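Local coordinates for putative oxidoreductase FAD-binding subunit (Sulfolobus tokodaii, PDB 4ZOH), which binds FAD and probably passes electrons through it as the flavoprotein subunit of a molybdopterin-dependent oxidoreductase, at residues B[89-94]-B[174-179]. Numbering follows the deposited sequence.
With FAD (flavin-adenine dinucleotide), chain H.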
loop_
_atom_site.group_PDB
_atom_site.type_symbol
_atom_site.label_atom_id
_atom_site.label_comp_id
_atom_site.label_asym_id
_atom_site.label_seq_id
_atom_site.Cartn_x
_atom_site.Cartn_y
_atom_site.Cartn_z
ATOM N N SER B 89 -26.164 -19.269 -38.953
ATOM C CA SER B 89 -24.810 -18.769 -38.744
ATOM C C SER B 89 -24.719 -17.268 -38.795
ATOM O O SER B 89 -24.059 -16.649 -37.944
ATOM C CB SER B 89 -23.845 -19.366 -39.726
ATOM O OG SER B 89 -23.760 -20.760 -39.488
ATOM N N GLU B 90 -25.357 -16.676 -39.804
ATOM C CA GLU B 90 -25.333 -15.229 -39.876
ATOM C C GLU B 90 -26.078 -14.594 -38.668
ATOM O O GLU B 90 -25.617 -13.599 -38.123
ATOM C CB GLU B 90 -25.896 -14.766 -41.190
ATOM C CG GLU B 90 -26.049 -13.256 -41.331
ATOM C CD GLU B 90 -26.665 -12.891 -42.662
ATOM O OE1 GLU B 90 -26.244 -13.506 -43.659
ATOM O OE2 GLU B 90 -27.564 -12.031 -42.704
ATOM N N THR B 91 -27.188 -15.190 -38.246
ATOM C CA THR B 91 -27.938 -14.717 -37.105
ATOM C C THR B 91 -27.064 -14.763 -35.830
ATOM O O THR B 91 -27.039 -13.787 -35.100
ATOM C CB THR B 91 -29.204 -15.569 -36.865
ATOM O OG1 THR B 91 -29.996 -15.492 -38.041
ATOM C CG2 THR B 91 -30.037 -15.037 -35.696
ATOM N N ALA B 92 -26.382 -15.890 -35.584
ATOM C CA ALA B 92 -25.468 -16.039 -34.406
ATOM C C ALA B 92 -24.419 -14.935 -34.374
ATOM O O ALA B 92 -24.145 -14.409 -33.293
ATOM C CB ALA B 92 -24.787 -17.390 -34.427
ATOM N N SER B 93 -23.874 -14.587 -35.565
ATOM C CA SER B 93 -22.924 -13.479 -35.793
ATOM C C SER B 93 -23.336 -12.135 -35.238
ATOM O O SER B 93 -22.490 -11.246 -35.005
ATOM C CB SER B 93 -22.738 -13.280 -37.308
ATOM O OG SER B 93 -21.893 -14.314 -37.808
ATOM N N ASN B 94 -24.633 -11.901 -35.253
ATOM C CA ASN B 94 -25.183 -10.644 -34.780
ATOM C C ASN B 94 -25.328 -10.559 -33.267
ATOM O O ASN B 94 -25.607 -9.500 -32.760
ATOM C CB ASN B 94 -26.601 -10.460 -35.368
ATOM C CG ASN B 94 -26.558 -9.979 -36.788
ATOM O OD1 ASN B 94 -26.557 -8.768 -37.027
ATOM N ND2 ASN B 94 -26.473 -10.917 -37.738
ATOM N N PHE B 174 -30.875 -16.062 -47.929
ATOM C CA PHE B 174 -31.195 -15.728 -46.507
ATOM C C PHE B 174 -30.635 -14.363 -46.160
ATOM O O PHE B 174 -29.741 -13.828 -46.861
ATOM C CB PHE B 174 -30.721 -16.811 -45.489
ATOM C CG PHE B 174 -29.254 -17.153 -45.606
ATOM C CD1 PHE B 174 -28.276 -16.412 -44.906
ATOM C CD2 PHE B 174 -28.841 -18.203 -46.420
ATOM C CE1 PHE B 174 -26.919 -16.707 -45.059
ATOM C CE2 PHE B 174 -27.477 -18.499 -46.578
ATOM C CZ PHE B 174 -26.515 -17.745 -45.906
ATOM N N SER B 175 -31.195 -13.791 -45.110
ATOM C CA SER B 175 -30.728 -12.520 -44.543
ATOM C C SER B 175 -31.244 -12.407 -43.105
ATOM O O SER B 175 -32.387 -12.765 -42.833
ATOM C CB SER B 175 -31.231 -11.326 -45.359
ATOM O OG SER B 175 -30.622 -10.130 -44.893
ATOM N N TYR B 176 -30.382 -11.968 -42.165
ATOM C CA TYR B 176 -30.875 -11.557 -40.834
ATOM C C TYR B 176 -30.679 -10.078 -40.791
ATOM O O TYR B 176 -29.577 -9.609 -41.073
ATOM C CB TYR B 176 -30.137 -12.265 -39.683
ATOM C CG TYR B 176 -30.720 -11.876 -38.340
ATOM C CD1 TYR B 176 -32.062 -12.096 -38.068
ATOM C CD2 TYR B 176 -29.921 -11.277 -37.337
ATOM C CE1 TYR B 176 -32.625 -11.702 -36.879
ATOM C CE2 TYR B 176 -30.485 -10.909 -36.107
ATOM C CZ TYR B 176 -31.841 -11.137 -35.898
ATOM O OH TYR B 176 -32.459 -10.768 -34.723
ATOM N N GLN B 177 -31.757 -9.339 -40.540
ATOM C CA GLN B 177 -31.700 -7.854 -40.389
ATOM C C GLN B 177 -31.911 -7.537 -38.904
ATOM O O GLN B 177 -32.880 -7.979 -38.306
ATOM C CB GLN B 177 -32.806 -7.168 -41.223
ATOM C CG GLN B 177 -32.670 -7.392 -42.745
ATOM C CD GLN B 177 -31.462 -6.680 -43.334
ATOM O OE1 GLN B 177 -31.108 -5.577 -42.917
ATOM N NE2 GLN B 177 -30.820 -7.302 -44.315
ATOM N N LYS B 178 -30.982 -6.801 -38.322
ATOM C CA LYS B 178 -31.061 -6.496 -36.929
ATOM C C LYS B 178 -31.017 -5.004 -36.796
ATOM O O LYS B 178 -30.038 -4.385 -37.147
ATOM C CB LYS B 178 -29.889 -7.132 -36.182
ATOM C CG LYS B 178 -30.038 -7.050 -34.672
ATOM C CD LYS B 178 -28.884 -7.691 -33.927
ATOM C CE LYS B 178 -29.080 -7.469 -32.427
ATOM N NZ LYS B 178 -28.259 -8.362 -31.588
ATOM N N LEU B 179 -32.072 -4.433 -36.256
ATOM C CA LEU B 179 -32.046 -2.994 -35.973
ATOM C C LEU B 179 -31.528 -2.788 -34.544
ATOM O O LEU B 179 -32.038 -3.441 -33.570
ATOM C CB LEU B 179 -33.442 -2.355 -36.164
ATOM C CG LEU B 179 -33.636 -0.877 -35.782
ATOM C CD1 LEU B 179 -32.759 0.085 -36.544
ATOM C CD2 LEU B 179 -35.102 -0.512 -35.960
HETATM P PA FAD H . -26.721 -19.130 -19.336
HETATM O O1A FAD H . -26.652 -17.700 -18.919
HETATM O O2A FAD H . -25.753 -20.122 -18.850
HETATM O O5B FAD H . -28.128 -19.710 -18.980
HETATM C C5B FAD H . -29.330 -18.939 -19.286
HETATM C C4B FAD H . -30.633 -19.773 -18.781
HETATM O O4B FAD H . -30.719 -21.126 -19.384
HETATM C C3B FAD H . -30.473 -20.043 -17.290
HETATM O O3B FAD H . -31.730 -19.933 -16.669
HETATM C C2B FAD H . -29.882 -21.469 -17.194
HETATM O O2B FAD H . -30.177 -22.151 -15.969
HETATM C C1B FAD H . -30.585 -22.167 -18.307
HETATM N N9A FAD H . -29.875 -23.090 -19.185
HETATM C C8A FAD H . -28.694 -22.939 -19.780
HETATM N N7A FAD H . -28.462 -24.002 -20.584
HETATM C C5A FAD H . -29.534 -24.826 -20.485
HETATM C C6A FAD H . -29.886 -26.055 -21.082
HETATM N N6A FAD H . -29.038 -26.589 -21.957
HETATM N N1A FAD H . -31.051 -26.646 -20.756
HETATM C C2A FAD H . -31.943 -26.058 -19.918
HETATM N N3A FAD H . -31.631 -24.897 -19.333
HETATM C C4A FAD H . -30.438 -24.252 -19.599
HETATM N N1 FAD H . -28.483 -12.350 -26.781
HETATM C C2 FAD H . -29.082 -12.089 -28.010
HETATM O O2 FAD H . -29.871 -12.891 -28.465
HETATM N N3 FAD H . -28.790 -10.956 -28.707
HETATM C C4 FAD H . -27.925 -10.039 -28.210
HETATM O O4 FAD H . -27.661 -9.053 -28.905
HETATM C C4X FAD H . -27.334 -10.271 -26.949
HETATM N N5 FAD H . -26.449 -9.344 -26.443
HETATM C C5X FAD H . -25.879 -9.582 -25.156
HETATM C C6 FAD H . -25.037 -8.609 -24.629
HETATM C C7 FAD H . -24.428 -8.817 -23.382
HETATM C C7M FAD H . -23.501 -7.695 -22.866
HETATM C C8 FAD H . -24.700 -9.994 -22.654
HETATM C C8M FAD H . -24.093 -10.281 -21.253
HETATM C C9 FAD H . -25.592 -10.956 -23.163
HETATM C C9A FAD H . -26.162 -10.757 -24.423
HETATM N N10 FAD H . -27.059 -11.694 -24.980
HETATM C C10 FAD H . -27.618 -11.426 -26.244
HETATM C "C1'" FAD H . -27.423 -12.928 -24.291
HETATM C "C2'" FAD H . -26.435 -14.062 -24.620
HETATM O "O2'" FAD H . -26.695 -14.499 -25.970
HETATM C "C3'" FAD H . -26.515 -15.239 -23.607
HETATM O "O3'" FAD H . -25.339 -16.017 -23.841
HETATM C "C4'" FAD H . -27.737 -16.124 -23.795
HETATM O "O4'" FAD H . -28.899 -15.294 -23.766
HETATM C "C5'" FAD H . -27.848 -17.208 -22.701
HETATM O "O5'" FAD H . -26.970 -18.283 -23.126
HETATM P P FAD H . -25.866 -18.830 -22.142
HETATM O O1P FAD H . -25.309 -20.084 -22.732
HETATM O O2P FAD H . -24.902 -17.761 -21.797
HETATM O O3P FAD H . -26.817 -19.210 -20.940
HETATM O O HOH W 1 -28.024 -10.006 -44.557
HETATM O O HOH W 2 -26.861 -9.968 -40.640
HETATM O O HOH W 3 -27.049 -12.965 -46.197
#
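Glu90 on helix 88-93 and Asn94, four residues on, in the FAD-binding domain, meet outer strand 173-179 of the C-terminal antiparallel sheet, which pairs antiparallel with strand 189-198. Backbone N of Tyr176 gives an almost straight bond (2.9 Å, 174°) to Glu90 OE2, arriving from above the carboxylate plane; Glu90 reaches it because its chain is fully extended, with CG anti to the backbone N (chi1 174°). Three waters also donate to the carboxylate: two to OE2, bridging to Ser175 OG and to Tyr176 O, and one joins OE1 to Phe174 O. Asn94 ND2 bonds back to Glu90 O (2.8 Å) and also to the water on Tyr176 O. Thr91 CG2 sits over the Tyr176 ring centre, a CH-pi contact of 4.0 Å, while Tyr176 OH bonds Asp118. The ammonium of Lys178 is shared among Asn94 O, Asp185 O, a salt bridge to Asp118 and the flavin. A methionine in place of Lys178 would probably leave the Asp118 carboxylate without this countercharge and flavin O4 without this donor. Lys178 NZ lies 3.1 Å from Asn94 O, above that carbonyl's plane, and 2.8 Å from FAD O4.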